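Local coordinates for cell division protein SepF (Methanobrevibacter smithii, PDB 7AL1), which probably anchors FtsZ to the membrane during archaeal cell division, this chain being the C-terminal SepF domain of the longer protein, at residues R18-D23 / L43-K48; G69-L74 / V91-K96; E13-R18 / N37-D42. One frame throughout, in Å; residues are numbered along the deposited sequence. Where two conformers were deposited one is given.

Contact 1. Residues R18-D23 / L43-K48; sequences RPKTID and LSFLEK
Beyond the ends of two neighbouring parallel strands, the first turn of helix 44-49 packs against the loop that leads into helix 22-33, and Phe-45 of that turn meets both Arg-18 and Lys-20. CB of Phe-45 points toward the loop, and CG lies anti to the backbone N (chi1 178°). Lys-20 crosses the ring at about a right angle: its CG sits over the middle of one face, 3.8 Å from the centroid of the Phe-45 ring and 11° off the normal, a CH-pi contact, while CB leans to the CD1 and CE1 rim atoms and CD to CE2 and CZ. Arg-18 uses a different part of the same residue. Its chain runs extended to NE, and CB of Phe-45, not the ring, stands over the centre of the guanidinium, 3.7 Å from CZ of Arg-18. The ring and guanidinium planes are nearly perpendicular. At the guanidinium edge, close to its plane, NE of Arg-18 donates to OG of Ser-44 across 3.3 Å, with an N-H...O angle of 162°. That hydroxyl is also bonded to Asp-42 OD1 and Asp-80 O.

Both halves of the contact are helix beginnings, in which the first-turn N-H groups have no preceding carbonyl to pair with. Thr-21, the N-cap of helix 22-33, answers with OG1 bonded to the N of Asp-24. In the other helix a water serves: it accepts from Leu-46 N at 3.1 Å and donates to Pro-19 O at 2.8 Å, bridging turn and loop. Beside this bridge CG of Pro-19 rests on CD1 of Leu-46 at 4.0 Å and on CD2 of Leu-43 at 4.1 Å, with Ile-25 of helix 22-33 also touching Leu-46.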
# COMPACT_ATOMS: atom_id res chain seq x y z
N ARG A 18 12.29 0.12 -1.83
CA ARG A 18 12.80 -1.23 -2.05
C ARG A 18 14.23 -1.24 -1.52
O ARG A 18 15.19 -0.97 -2.28
CB ARG A 18 12.73 -1.61 -3.53
CG ARG A 18 13.19 -3.00 -3.82
CD ARG A 18 12.85 -3.36 -5.26
NE ARG A 18 13.21 -4.71 -5.61
CZ ARG A 18 14.31 -5.06 -6.27
NH1 ARG A 18 15.19 -4.13 -6.64
NH2 ARG A 18 14.54 -6.34 -6.55
N PRO A 19 14.45 -1.53 -0.23
CA PRO A 19 15.79 -1.34 0.32
C PRO A 19 16.79 -2.31 -0.28
O PRO A 19 16.48 -3.48 -0.55
CB PRO A 19 15.63 -1.61 1.82
CG PRO A 19 14.33 -2.32 1.96
CD PRO A 19 13.47 -1.83 0.82
N LYS A 20 18.03 -1.83 -0.43
CA LYS A 20 19.14 -2.67 -0.88
C LYS A 20 20.25 -2.79 0.13
O LYS A 20 21.11 -3.68 -0.04
CB LYS A 20 19.74 -2.10 -2.18
CG LYS A 20 18.77 -2.08 -3.33
CD LYS A 20 19.51 -1.83 -4.63
CE LYS A 20 18.53 -1.73 -5.78
NZ LYS A 20 19.25 -1.48 -7.06
N THR A 21 20.26 -1.97 1.18
CA THR A 21 21.33 -1.94 2.17
C THR A 21 20.72 -1.81 3.55
O THR A 21 19.54 -1.49 3.71
CB THR A 21 22.26 -0.74 1.94
OG1 THR A 21 21.52 0.48 2.17
CG2 THR A 21 22.80 -0.73 0.53
N ILE A 22 21.57 -2.02 4.57
CA ILE A 22 21.13 -1.80 5.95
C ILE A 22 20.76 -0.34 6.17
O ILE A 22 19.80 -0.01 6.89
CB ILE A 22 22.22 -2.25 6.95
CG1 ILE A 22 22.50 -3.75 6.80
CG2 ILE A 22 21.78 -1.93 8.38
CD1 ILE A 22 23.52 -4.31 7.79
N ASP A 23 21.51 0.58 5.57
CA ASP A 23 21.18 1.99 5.72
C ASP A 23 19.80 2.28 5.16
O ASP A 23 19.06 3.10 5.71
CB ASP A 23 22.23 2.86 5.05
CG ASP A 23 23.57 2.80 5.74
OD1 ASP A 23 23.62 2.43 6.93
OD2 ASP A 23 24.58 3.10 5.07
N LEU A 43 10.60 -5.92 0.15
CA LEU A 43 11.75 -6.63 0.69
C LEU A 43 12.37 -7.62 -0.28
O LEU A 43 13.26 -8.39 0.11
CB LEU A 43 11.36 -7.37 1.98
CG LEU A 43 11.08 -6.43 3.16
CD1 LEU A 43 10.76 -7.26 4.39
CD2 LEU A 43 12.31 -5.58 3.45
N SER A 44 11.96 -7.62 -1.54
CA SER A 44 12.38 -8.67 -2.45
C SER A 44 13.87 -8.63 -2.76
O SER A 44 14.47 -9.68 -2.98
CB SER A 44 11.58 -8.61 -3.76
OG SER A 44 11.75 -7.37 -4.44
N PHE A 45 14.47 -7.44 -2.83
CA PHE A 45 15.90 -7.42 -3.12
C PHE A 45 16.69 -8.02 -1.96
O PHE A 45 17.59 -8.85 -2.16
CB PHE A 45 16.36 -6.00 -3.40
CG PHE A 45 17.85 -5.89 -3.66
CD1 PHE A 45 18.76 -5.79 -2.63
CD2 PHE A 45 18.33 -5.89 -4.95
CE1 PHE A 45 20.12 -5.67 -2.88
CE2 PHE A 45 19.69 -5.78 -5.20
CZ PHE A 45 20.58 -5.68 -4.17
N LEU A 46 16.37 -7.60 -0.73
CA LEU A 46 17.04 -8.19 0.42
C LEU A 46 16.80 -9.69 0.48
O LEU A 46 17.73 -10.47 0.75
CB LEU A 46 16.56 -7.52 1.71
CG LEU A 46 16.82 -6.02 1.85
CD1 LEU A 46 16.37 -5.52 3.23
CD2 LEU A 46 18.28 -5.66 1.62
N GLU A 47 15.56 -10.12 0.23
CA GLU A 47 15.25 -11.54 0.38
C GLU A 47 16.11 -12.38 -0.56
O GLU A 47 16.60 -13.45 -0.18
CB GLU A 47 13.77 -11.80 0.14
CG GLU A 47 13.38 -13.20 0.60
CD GLU A 47 11.89 -13.51 0.64
OE1 GLU A 47 11.05 -12.71 0.20
OE2 GLU A 47 11.56 -14.61 1.13
N LYS A 48 16.30 -11.89 -1.79
CA LYS A 48 17.06 -12.63 -2.80
C LYS A 48 18.56 -12.52 -2.56
O LYS A 48 19.28 -13.52 -2.61
CB LYS A 48 16.71 -12.10 -4.19
CG LYS A 48 17.40 -12.84 -5.32
CD LYS A 48 17.01 -12.26 -6.67
CE LYS A 48 17.77 -12.94 -7.79
NZ LYS A 48 17.42 -14.39 -7.83
O HOH W 1 14.37 -5.24 -0.76

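Contact 2. Residues G69-L74 / V91-K96; sequences GAEALL and VSLVRK
Glu-71 OE1 accepts the backbone N-H of Leu-93 at 3.0 Å, in a nearly straight bond (176°) that arrives on the syn side of the carboxylate, 16° out of its plane. CG of Glu-71 is anti to its carbonyl carbon (chi1 -64°), and the chain stays extended to CD. A water 2.8 Å from the same OE1 of Glu-71 donates to it and reaches Val-91 O as well, though further acceptors may share its protons. The other oxygen, OE2 of Glu-71, takes a second water at 2.7 Å, which also donates to Leu-93 O. Strand 92-95 does not pair with strand 71-78 as a ladder: the short axes stand 8.6 Å apart. It joins instead a strand of the second subunit in parallel pairing, carrying the sheet across the dimer interface. The side chains of Glu-71 and Leu-93 overlap in antiparallel sense, and CD1 of Leu-93 comes to rest 3.9 Å from CB of Leu-73. Leu-73 also packs on Leu-16 of the second subunit. Since both oxygens of Glu-71 receive donated protons, the carboxylate is consistent with the ionised form, and it ties the interface strand to its own subunit through direct and water-mediated bonds.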
# COMPACT_ATOMS: atom_id res chain seq x y z
N GLY A 69 4.34 1.06 18.42
CA GLY A 69 2.94 1.05 18.09
C GLY A 69 2.66 1.03 16.62
O GLY A 69 1.53 1.31 16.21
N ALA A 70 3.64 0.70 15.80
CA ALA A 70 3.39 0.64 14.37
C ALA A 70 2.65 -0.65 14.02
O ALA A 70 2.70 -1.65 14.75
CB ALA A 70 4.70 0.72 13.59
N GLU A 71 1.94 -0.62 12.89
CA GLU A 71 1.35 -1.80 12.29
C GLU A 71 2.18 -2.23 11.08
O GLU A 71 2.82 -1.40 10.45
CB GLU A 71 -0.06 -1.49 11.77
CG GLU A 71 -1.12 -1.10 12.80
CD GLU A 71 -2.51 -0.91 12.17
OE1 GLU A 71 -2.80 0.21 11.70
OE2 GLU A 71 -3.30 -1.88 12.13
N ALA A 72 2.21 -3.52 10.78
CA ALA A 72 2.92 -4.00 9.59
C ALA A 72 2.10 -5.13 9.01
O ALA A 72 1.97 -6.17 9.66
CB ALA A 72 4.32 -4.49 9.93
N LEU A 73 1.59 -4.94 7.81
CA LEU A 73 0.64 -5.85 7.18
C LEU A 73 1.18 -6.31 5.85
O LEU A 73 1.52 -5.48 4.99
CB LEU A 73 -0.71 -5.14 6.99
CG LEU A 73 -1.84 -5.99 6.43
CD1 LEU A 73 -2.30 -7.03 7.45
CD2 LEU A 73 -3.01 -5.11 6.02
N LEU A 74 1.30 -7.61 5.68
CA LEU A 74 1.71 -8.17 4.41
C LEU A 74 0.66 -7.84 3.35
O LEU A 74 -0.54 -8.04 3.56
CB LEU A 74 1.84 -9.68 4.58
CG LEU A 74 2.09 -10.42 3.28
CD1 LEU A 74 3.38 -10.04 2.64
CD2 LEU A 74 2.10 -11.92 3.56
N VAL A 91 -1.86 6.53 11.94
CA VAL A 91 -2.44 6.19 10.65
C VAL A 91 -2.92 4.74 10.77
O VAL A 91 -2.10 3.81 10.71
CB VAL A 91 -1.45 6.34 9.49
CG1 VAL A 91 -2.10 5.85 8.20
CG2 VAL A 91 -0.96 7.78 9.37
N SER A 92 -4.23 4.54 10.90
CA SER A 92 -4.78 3.22 11.09
C SER A 92 -5.05 2.53 9.75
O SER A 92 -5.60 3.15 8.83
CB SER A 92 -6.13 3.31 11.81
OG SER A 92 -6.01 3.92 13.08
N LEU A 93 -4.68 1.26 9.65
CA LEU A 93 -5.12 0.41 8.56
C LEU A 93 -6.51 -0.10 8.89
O LEU A 93 -6.78 -0.50 10.02
CB LEU A 93 -4.17 -0.77 8.41
CG LEU A 93 -2.73 -0.38 8.17
CD1 LEU A 93 -1.88 -1.61 8.06
CD2 LEU A 93 -2.59 0.46 6.91
N VAL A 94 -7.41 -0.08 7.91
CA VAL A 94 -8.79 -0.46 8.12
C VAL A 94 -9.19 -1.34 6.96
O VAL A 94 -9.12 -0.90 5.81
CB VAL A 94 -9.72 0.77 8.16
CG1 VAL A 94 -11.18 0.32 8.29
CG2 VAL A 94 -9.34 1.66 9.32
N ARG A 95 -9.53 -2.59 7.23
CA ARG A 95 -9.87 -3.50 6.16
C ARG A 95 -11.38 -3.73 6.13
O ARG A 95 -11.99 -4.08 7.14
CB ARG A 95 -9.14 -4.83 6.27
CG ARG A 95 -9.20 -5.60 4.95
CD ARG A 95 -8.13 -6.64 4.88
NE ARG A 95 -8.27 -7.55 6.00
CZ ARG A 95 -7.32 -8.37 6.42
NH1 ARG A 95 -7.57 -9.16 7.44
NH2 ARG A 95 -6.14 -8.40 5.81
N LYS A 96 -11.96 -3.53 4.95
CA LYS A 96 -13.37 -3.73 4.74
C LYS A 96 -13.57 -5.03 3.99
O LYS A 96 -14.59 -5.70 4.14
CB LYS A 96 -13.92 -2.55 3.94
CG LYS A 96 -14.15 -1.29 4.77
CD LYS A 96 -15.34 -1.44 5.72
CE LYS A 96 -15.56 -0.19 6.57
NZ LYS A 96 -14.47 0.04 7.55
OXT LYS A 96 -12.70 -5.46 3.23
O HOH W 2 -5.64 -0.59 12.52
O HOH W 3 -1.13 2.29 12.68

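Contact 3. Residues E13-R18 / N37-D42; sequences EIMLIR and NPVILD
Leu-16 and Ile-40 adopt the same first torsion, chi1 -63°, each holding its next carbon (CG, CG1) anti to the carbonyl carbon, and with this shared setting the two chains run alongside one another. CD2 of Leu-16 and CD1 of Ile-40 touch at 4.1 Å. They belong to a beta-alpha-beta unit, in which helix 22-33 connects strand 13-17, outermost within this chain, to its inner parallel neighbour 39-42. The ladder is regular. Met-15 N donates to Pro-38 O at 2.9 Å, and Met-15 O receives Ile-40 N at 2.7 Å, the donor standing almost in line with the carbonyl (174°). One step on, Ile-17 N reaches Ile-40 O at 3.1 Å, and Ile-17 O receives Asp-42 N at 2.9 Å. CA-H...O contacts accompany these bonds, as from Val-39 CA to Met-15 O.

The two faces have different coverings. Met-15, Val-39, Ile-17 and Leu-41 turn to helix 22-33, whereas on the other face Leu-16 meets Leu-73 of the second subunit and Ile-40 touches Ile-85 of strand 81-87. CD1 of Ile-40 also meets CG2 of Ile-14 at 4.1 Å. Residues Glu-13 to Leu-16 pair in parallel with a strand of the second subunit, extending the sheet.

At the start of the strands Asn-37 OD1 lies 3.2 Å from Glu-13 O, two acceptors in contact without a bond, while its ND2 bonds Gln-31 OE1. The N of Glu-13, buried here, has no partner in the model. At the far end Arg-18 and Asp-42 run abreast, their flat groups 55° apart. Besides Ser-44, Asn-82 N bonds OD1 of Asp-42, whereas OD2 faces NE of Arg-18 across a long, weak salt bridge of 3.5 Å.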
# COMPACT_ATOMS: atom_id res chain seq x y z
N GLU A 13 2.60 11.96 3.62
CA GLU A 13 3.26 11.26 2.53
C GLU A 13 3.28 9.77 2.82
O GLU A 13 3.47 9.34 3.97
CB GLU A 13 4.70 11.74 2.35
CG GLU A 13 4.80 13.23 2.04
CD GLU A 13 6.20 13.65 1.62
OE1 GLU A 13 7.17 13.01 2.07
OE2 GLU A 13 6.32 14.62 0.84
N ILE A 14 3.08 8.97 1.79
CA ILE A 14 3.27 7.54 1.85
C ILE A 14 4.50 7.21 1.03
O ILE A 14 4.56 7.51 -0.17
CB ILE A 14 2.07 6.76 1.31
CG1 ILE A 14 0.85 7.03 2.20
CG2 ILE A 14 2.42 5.29 1.28
CD1 ILE A 14 -0.44 6.48 1.63
N MET A 15 5.49 6.58 1.65
CA MET A 15 6.76 6.34 1.00
C MET A 15 6.79 4.94 0.42
O MET A 15 6.28 3.99 1.02
CB MET A 15 7.92 6.45 2.00
CG MET A 15 7.78 7.54 3.01
SD MET A 15 7.82 9.16 2.21
CE MET A 15 9.47 9.10 1.52
N LEU A 16 7.38 4.80 -0.75
CA LEU A 16 7.57 3.51 -1.39
C LEU A 16 9.07 3.29 -1.51
O LEU A 16 9.78 4.11 -2.09
CB LEU A 16 6.91 3.48 -2.76
CG LEU A 16 5.38 3.66 -2.65
CD1 LEU A 16 5.02 5.04 -3.16
CD2 LEU A 16 4.59 2.62 -3.41
N ILE A 17 9.55 2.18 -0.97
CA ILE A 17 10.99 1.93 -0.83
C ILE A 17 11.26 0.45 -1.05
O ILE A 17 10.56 -0.38 -0.44
CB ILE A 17 11.44 2.36 0.59
CG1 ILE A 17 11.04 3.81 0.94
CG2 ILE A 17 12.94 2.23 0.76
CD1 ILE A 17 11.26 4.28 2.42
N ARG A 18 12.29 0.12 -1.83
CA ARG A 18 12.80 -1.23 -2.05
C ARG A 18 14.23 -1.24 -1.52
O ARG A 18 15.19 -0.97 -2.28
CB ARG A 18 12.73 -1.61 -3.53
CG ARG A 18 13.19 -3.00 -3.82
CD ARG A 18 12.85 -3.36 -5.26
NE ARG A 18 13.21 -4.71 -5.61
CZ ARG A 18 14.31 -5.06 -6.27
NH1 ARG A 18 15.19 -4.13 -6.64
NH2 ARG A 18 14.54 -6.34 -6.55
N ASN A 37 5.41 8.69 8.58
CA ASN A 37 4.93 8.39 7.23
C ASN A 37 4.74 6.89 7.07
O ASN A 37 5.66 6.12 7.42
CB ASN A 37 5.94 8.85 6.20
CG ASN A 37 5.97 10.33 6.03
OD1 ASN A 37 4.97 11.00 6.28
ND2 ASN A 37 7.11 10.85 5.59
N PRO A 38 3.61 6.41 6.59
CA PRO A 38 3.51 5.00 6.19
C PRO A 38 4.54 4.69 5.12
O PRO A 38 4.91 5.55 4.31
CB PRO A 38 2.09 4.89 5.64
CG PRO A 38 1.35 6.06 6.20
CD PRO A 38 2.37 7.16 6.32
N VAL A 39 4.98 3.44 5.09
CA VAL A 39 5.94 2.98 4.10
C VAL A 39 5.40 1.71 3.47
O VAL A 39 5.04 0.76 4.17
CB VAL A 39 7.34 2.72 4.71
CG1 VAL A 39 8.29 2.16 3.65
CG2 VAL A 39 7.90 4.00 5.31
N ILE A 40 5.31 1.70 2.16
CA ILE A 40 5.07 0.47 1.40
C ILE A 40 6.45 -0.07 1.04
O ILE A 40 7.17 0.52 0.23
CB ILE A 40 4.18 0.68 0.18
CG1 ILE A 40 2.79 1.15 0.63
CG2 ILE A 40 4.10 -0.62 -0.59
CD1 ILE A 40 1.89 1.64 -0.50
N LEU A 41 6.85 -1.14 1.72
CA LEU A 41 8.20 -1.66 1.71
C LEU A 41 8.23 -2.89 0.81
O LEU A 41 7.41 -3.80 0.98
CB LEU A 41 8.49 -2.10 3.16
CG LEU A 41 9.86 -2.60 3.53
CD1 LEU A 41 10.87 -1.55 3.26
CD2 LEU A 41 9.87 -2.95 5.01
N ASP A 42 9.18 -2.95 -0.12
CA ASP A 42 9.39 -4.11 -0.98
C ASP A 42 10.69 -4.78 -0.52
O ASP A 42 11.77 -4.24 -0.76
CB ASP A 42 9.47 -3.74 -2.46
CG ASP A 42 9.71 -4.92 -3.34
OD1 ASP A 42 9.78 -6.06 -2.86
OD2 ASP A 42 9.85 -4.71 -4.59

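From the N terminus the chain first lays down strand 13-17, whose end runs through Arg-18 into the loop of contact 1. Helix 22-33 then carries it back to strand 39-42, and contact 3 closes the beta-alpha-beta loop; only afterwards does helix 44-49 return to the loop at 18-23, closing contact 1. The segments of these two contacts alternate, so they cross, sharing Arg-18 and touching where Pro-19 CD packs on Asp-42 O. Contact 2 follows in series, joining strand 71-78 to the terminal strand. It meets contact 3 through Val-91 and Pro-38, and both reach the second subunit, while contact 1 lies on the opposite side of the chain's centre from contact 2.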